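Local coordinates for thiol-disulfide oxidoreductase (Bacteroides thetaiotaomicron, PDB 3FW2), which probably works as a thiol-disulfide oxidoreductase of the TlpA-like family, of which this chain is the C-terminal, thioredoxin-like domain, at residues A[16-19]-A[20-24]; A[50-53]-A[54-58]. All coordinates share one frame; numbering follows the deposited sequence.

Contact 1 (A[16-19]-A[20-24])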
loop_
_atom_site.group_PDB
_atom_site.type_symbol
_atom_site.label_atom_id
_atom_site.label_comp_id
_atom_site.label_asym_id
_atom_site.label_seq_id
_atom_site.Cartn_x
_atom_site.Cartn_y
_atom_site.Cartn_z
ATOM N N LEU A 16 3.226 -18.979 -0.012
ATOM C CA LEU A 16 3.792 -17.946 0.823
ATOM C C LEU A 16 4.203 -18.479 2.176
ATOM O O LEU A 16 3.447 -19.277 2.778
ATOM C CB LEU A 16 2.723 -16.835 0.996
ATOM C CG LEU A 16 2.365 -16.059 -0.271
ATOM C CD1 LEU A 16 1.072 -15.215 -0.120
ATOM C CD2 LEU A 16 3.521 -15.193 -0.768
ATOM N N PRO A 17 5.343 -18.017 2.701
ATOM C CA PRO A 17 5.846 -18.582 3.969
ATOM C C PRO A 17 5.198 -18.013 5.228
ATOM O O PRO A 17 4.967 -16.792 5.293
ATOM C CB PRO A 17 7.331 -18.213 3.937
ATOM C CG PRO A 17 7.397 -16.952 3.134
ATOM C CD PRO A 17 6.316 -17.074 2.108
ATOM N N ASN A 18 4.869 -18.881 6.165
ATOM C CA ASN A 18 4.395 -18.510 7.487
ATOM C C ASN A 18 5.556 -18.102 8.402
ATOM O O ASN A 18 6.692 -17.971 7.917
ATOM C CB ASN A 18 3.485 -19.577 8.073
ATOM C CG ASN A 18 4.215 -20.854 8.442
ATOM O OD1 ASN A 18 5.446 -20.892 8.462
ATOM N ND2 ASN A 18 3.434 -21.891 8.789
ATOM N N ALA A 19 5.304 -17.877 9.686
ATOM C CA ALA A 19 6.354 -17.345 10.534
ATOM C C ALA A 19 7.503 -18.331 10.710
ATOM O O ALA A 19 8.643 -17.930 10.882
ATOM C CB ALA A 19 5.784 -16.894 11.912
ATOM N N LYS A 20 7.203 -19.621 10.585
ATOM C CA LYS A 20 8.238 -20.648 10.642
ATOM C C LYS A 20 8.862 -20.928 9.283
ATOM O O LYS A 20 9.652 -21.820 9.199
ATOM C CB LYS A 20 7.619 -21.929 11.172
ATOM C CG LYS A 20 7.135 -21.834 12.592
ATOM C CD LYS A 20 6.163 -22.965 12.837
ATOM C CE LYS A 20 6.129 -23.465 14.271
ATOM N NZ LYS A 20 4.742 -24.044 14.528
ATOM N N GLY A 21 8.465 -20.205 8.232
ATOM C CA GLY A 21 8.982 -20.347 6.886
ATOM C C GLY A 21 8.393 -21.476 6.060
ATOM O O GLY A 21 8.898 -21.783 4.984
ATOM N N GLU A 22 7.351 -22.105 6.564
ATOM C CA GLU A 22 6.680 -23.170 5.811
ATOM C C GLU A 22 5.809 -22.515 4.738
ATOM O O GLU A 22 5.070 -21.578 5.017
ATOM C CB GLU A 22 5.761 -24.019 6.686
ATOM C CG GLU A 22 6.233 -24.552 8.042
ATOM C CD GLU A 22 4.996 -24.951 8.883
ATOM O OE1 GLU A 22 4.346 -25.951 8.507
ATOM O OE2 GLU A 22 4.609 -24.254 9.847
ATOM N N LYS A 23 5.890 -23.009 3.500
ATOM C CA LYS A 23 5.061 -22.450 2.422
ATOM C C LYS A 23 3.609 -22.896 2.541
ATOM O O LYS A 23 3.313 -24.075 2.639
ATOM C CB LYS A 23 5.600 -22.802 1.017
ATOM C CG LYS A 23 7.007 -22.286 0.762
ATOM C CD LYS A 23 7.122 -20.785 0.777
ATOM C CE LYS A 23 8.528 -20.332 0.374
ATOM N NZ LYS A 23 8.655 -20.095 -1.111
ATOM N N ILE A 24 2.690 -21.936 2.497
ATOM C CA ILE A 24 1.289 -22.202 2.655
ATOM C C ILE A 24 0.597 -21.841 1.349
ATOM O O ILE A 24 0.884 -20.773 0.765
ATOM C CB ILE A 24 0.674 -21.290 3.760
ATOM C CG1 ILE A 24 1.362 -21.509 5.095
ATOM C CG2 ILE A 24 -0.837 -21.441 3.870
ATOM C CD1 ILE A 24 1.274 -22.987 5.615
#
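Asn18 OD1 takes two backbone N-H groups, one within a tight turn and one just after it: Glu22 N at 3.0 Å, standing above the plane of the side-chain amide, and Lys20 N, whose bond is bent and weak. With CG set between the backbone N and the carbonyl carbon (chi1 70°), the amide folds back over the turn. In the Glu22 conformer modelled here, Asn18 ND2 gives a nearly straight bond of 2.8 Å to Glu22 OE2, approaching from above the carboxylate plane. ND2 also bonds to Glu96 of strand 96-98. In this beta hairpin Asn18 to Gly21 form a type I turn, closed by Gly21 N to Asn18 O at 2.9 Å, and Gly21, its last residue, has positive phi. Leu16 and Ile24 pair through two bonds, one of them Ile24 N to Leu16 O at 2.8 Å. On the opposite face Pro17 and Lys23 run side by side, CD to CD 4.0 Å apart. An alanine in place of Asn18 would strip Glu22 N of its side-chain acceptor and is likely to leave the turn less firmly held and Glu96 without this amide donor. One neutral amide, donor and acceptor at once, thus ties the turn backbone to Glu96 and, in this conformer, to Glu22.

Contact 2 (A[50-53]-A[54-58]). With ACT (acetate ion), chain F.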
loop_
_atom_site.group_PDB
_atom_site.type_symbol
_atom_site.label_atom_id
_atom_site.label_comp_id
_atom_site.label_asym_id
_atom_site.label_seq_id
_atom_site.Cartn_x
_atom_site.Cartn_y
_atom_site.Cartn_z
ATOM N N GLN A 50 -7.785 -0.546 9.207
ATOM C CA GLN A 50 -7.166 -1.843 9.539
ATOM C C GLN A 50 -7.579 -2.324 10.942
ATOM O O GLN A 50 -7.859 -3.518 11.137
ATOM C CB GLN A 50 -5.633 -1.829 9.451
ATOM C CG GLN A 50 -5.035 -3.301 9.651
ATOM C CD GLN A 50 -5.481 -4.211 8.571
ATOM O OE1 GLN A 50 -5.256 -3.892 7.390
ATOM N NE2 GLN A 50 -6.207 -5.375 8.912
ATOM N N LYS A 51 -7.629 -1.423 11.902
ATOM C CA LYS A 51 -8.100 -1.788 13.206
ATOM C C LYS A 51 -9.555 -2.315 13.170
ATOM O O LYS A 51 -9.914 -3.285 13.850
ATOM C CB LYS A 51 -7.911 -0.646 14.181
ATOM C CG LYS A 51 -6.449 -0.334 14.555
ATOM C CD LYS A 51 -6.372 0.809 15.537
ATOM C CE LYS A 51 -4.946 1.059 16.025
ATOM N NZ LYS A 51 -4.181 1.593 14.882
ATOM N N GLN A 52 -10.403 -1.670 12.378
ATOM C CA GLN A 52 -11.782 -2.131 12.240
ATOM C C GLN A 52 -11.823 -3.529 11.625
ATOM O O GLN A 52 -12.560 -4.416 12.074
ATOM C CB GLN A 52 -12.535 -1.179 11.306
ATOM C CG GLN A 52 -13.998 -1.539 11.111
ATOM C CD GLN A 52 -14.810 -1.600 12.367
ATOM O OE1 GLN A 52 -14.651 -0.772 13.259
ATOM N NE2 GLN A 52 -15.735 -2.581 12.435
ATOM N N SER A 53 -11.086 -3.740 10.528
ATOM C CA SER A 53 -11.029 -5.051 9.930
ATOM C C SER A 53 -10.576 -6.114 10.929
ATOM O O SER A 53 -11.153 -7.171 11.023
ATOM C CB SER A 53 -10.058 -5.050 8.749
ATOM O OG SER A 53 -10.600 -4.288 7.699
ATOM N N ASN A 54 -9.543 -5.795 11.683
ATOM C CA ASN A 54 -9.017 -6.710 12.668
ATOM C C ASN A 54 -10.073 -7.034 13.704
ATOM O O ASN A 54 -10.203 -8.190 14.103
ATOM C CB ASN A 54 -7.797 -6.088 13.348
ATOM C CG ASN A 54 -6.557 -6.125 12.478
ATOM O OD1 ASN A 54 -6.525 -6.779 11.401
ATOM N ND2 ASN A 54 -5.514 -5.456 12.938
ATOM N N SER A 55 -10.816 -6.024 14.152
ATOM C CA SER A 55 -11.884 -6.297 15.136
ATOM C C SER A 55 -12.869 -7.303 14.570
ATOM O O SER A 55 -13.316 -8.245 15.237
ATOM C CB SER A 55 -12.633 -4.990 15.526
ATOM O OG SER A 55 -11.734 -4.060 16.153
ATOM N N GLU A 56 -13.257 -7.107 13.314
ATOM C CA GLU A 56 -14.217 -8.000 12.669
ATOM C C GLU A 56 -13.686 -9.416 12.456
ATOM O O GLU A 56 -14.399 -10.404 12.679
ATOM C CB GLU A 56 -14.669 -7.400 11.325
ATOM C CG GLU A 56 -15.476 -6.120 11.526
ATOM C CD GLU A 56 -16.022 -5.548 10.228
ATOM O OE1 GLU A 56 -16.318 -6.350 9.340
ATOM O OE2 GLU A 56 -16.149 -4.324 10.060
ATOM N N LEU A 57 -12.440 -9.505 12.037
ATOM C CA LEU A 57 -11.782 -10.778 11.755
ATOM C C LEU A 57 -11.532 -11.528 13.046
ATOM O O LEU A 57 -11.712 -12.750 13.098
ATOM C CB LEU A 57 -10.466 -10.517 10.992
ATOM C CG LEU A 57 -10.580 -10.027 9.565
ATOM C CD1 LEU A 57 -9.265 -9.531 9.024
ATOM C CD2 LEU A 57 -11.217 -11.116 8.657
ATOM N N ARG A 58 -11.175 -10.833 14.140
ATOM C CA ARG A 58 -11.008 -11.535 15.432
ATOM C C ARG A 58 -12.313 -12.182 15.866
ATOM O O ARG A 58 -12.291 -13.253 16.466
ATOM C CB ARG A 58 -10.542 -10.592 16.547
ATOM C CG ARG A 58 -9.100 -10.173 16.465
ATOM C CD ARG A 58 -8.643 -9.391 17.707
ATOM N NE ARG A 58 -7.536 -8.510 17.338
ATOM C CZ ARG A 58 -7.616 -7.222 17.006
ATOM N NH1 ARG A 58 -8.773 -6.543 17.079
ATOM N NH2 ARG A 58 -6.496 -6.585 16.639
HETATM C C ACT F . -12.885 -6.755 6.878
HETATM O O ACT F . -12.881 -5.526 6.717
HETATM O OXT ACT F . -13.886 -7.234 7.462
HETATM C CH3 ACT F . -11.741 -7.604 6.416
HETATM O O HOH W 1 -8.555 -3.674 16.287
#
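Gln50 and Asn54 meet one turn apart on helix 48-64, the helix of the beta-alpha-beta unit that joins strands 35-41 and 70-76 of the thioredoxin fold. This side is packed into the protein: Gln50 lies on Trp41 and Pro118, Asn54 on Leu93. Gln50 leaves the backbone with CG anti to N (chi1 -173°) and then bends at chi2, which carries NE2 forward along the helix to Asn54 OD1 at 2.9 Å. That oxygen is met from well above its carbonyl plane, and the two amide planes stand 45° apart. Buried Leu57, next round on the same side, touches Leu37, Asn39 and Trp95, and its backbone N reaches Ser53 O at 2.9 Å.

The outer side is looser and more polar. Exposed Gln52 bends much as Gln50 does, but NE2 lies 3.0 Å from a carboxylate oxygen, Glu56 OE2, in a nearly straight bond to the anti lone pair. Glu56 OE1 turns instead to Gly136 N at the start of helix 136-149, joining the two helices. On another flank a water donates to Lys51 O and, in the Arg58 conformer modelled, accepts from NH1 at the guanidinium edge. Between the packed and outer sides sits an acetate, probably from the crystallisation liquor; in the conformer modelled, Ser53 OG donates to its O atom at 2.8 Å.

How the contacts relate
From the N terminus the chain first reaches contact 1, which closes a small hairpin loop of its own between strands 16-17 and 23-24. It then runs through strand 35-41 and enters helix 48-64, where contact 2 spans successive helical turns and closes no larger loop. The two are in series, neither nested nor crossed, with centres about 23 Å apart and nearest atoms about 15 Å apart, so they do not touch. Contact 1 rests its hairpin on edge strand 96-98 of the five-stranded sheet; contact 2 lies where its helix packs against central strand 35-41. The mixed sheet is therefore what links them, through strand 70-76 between those two strands.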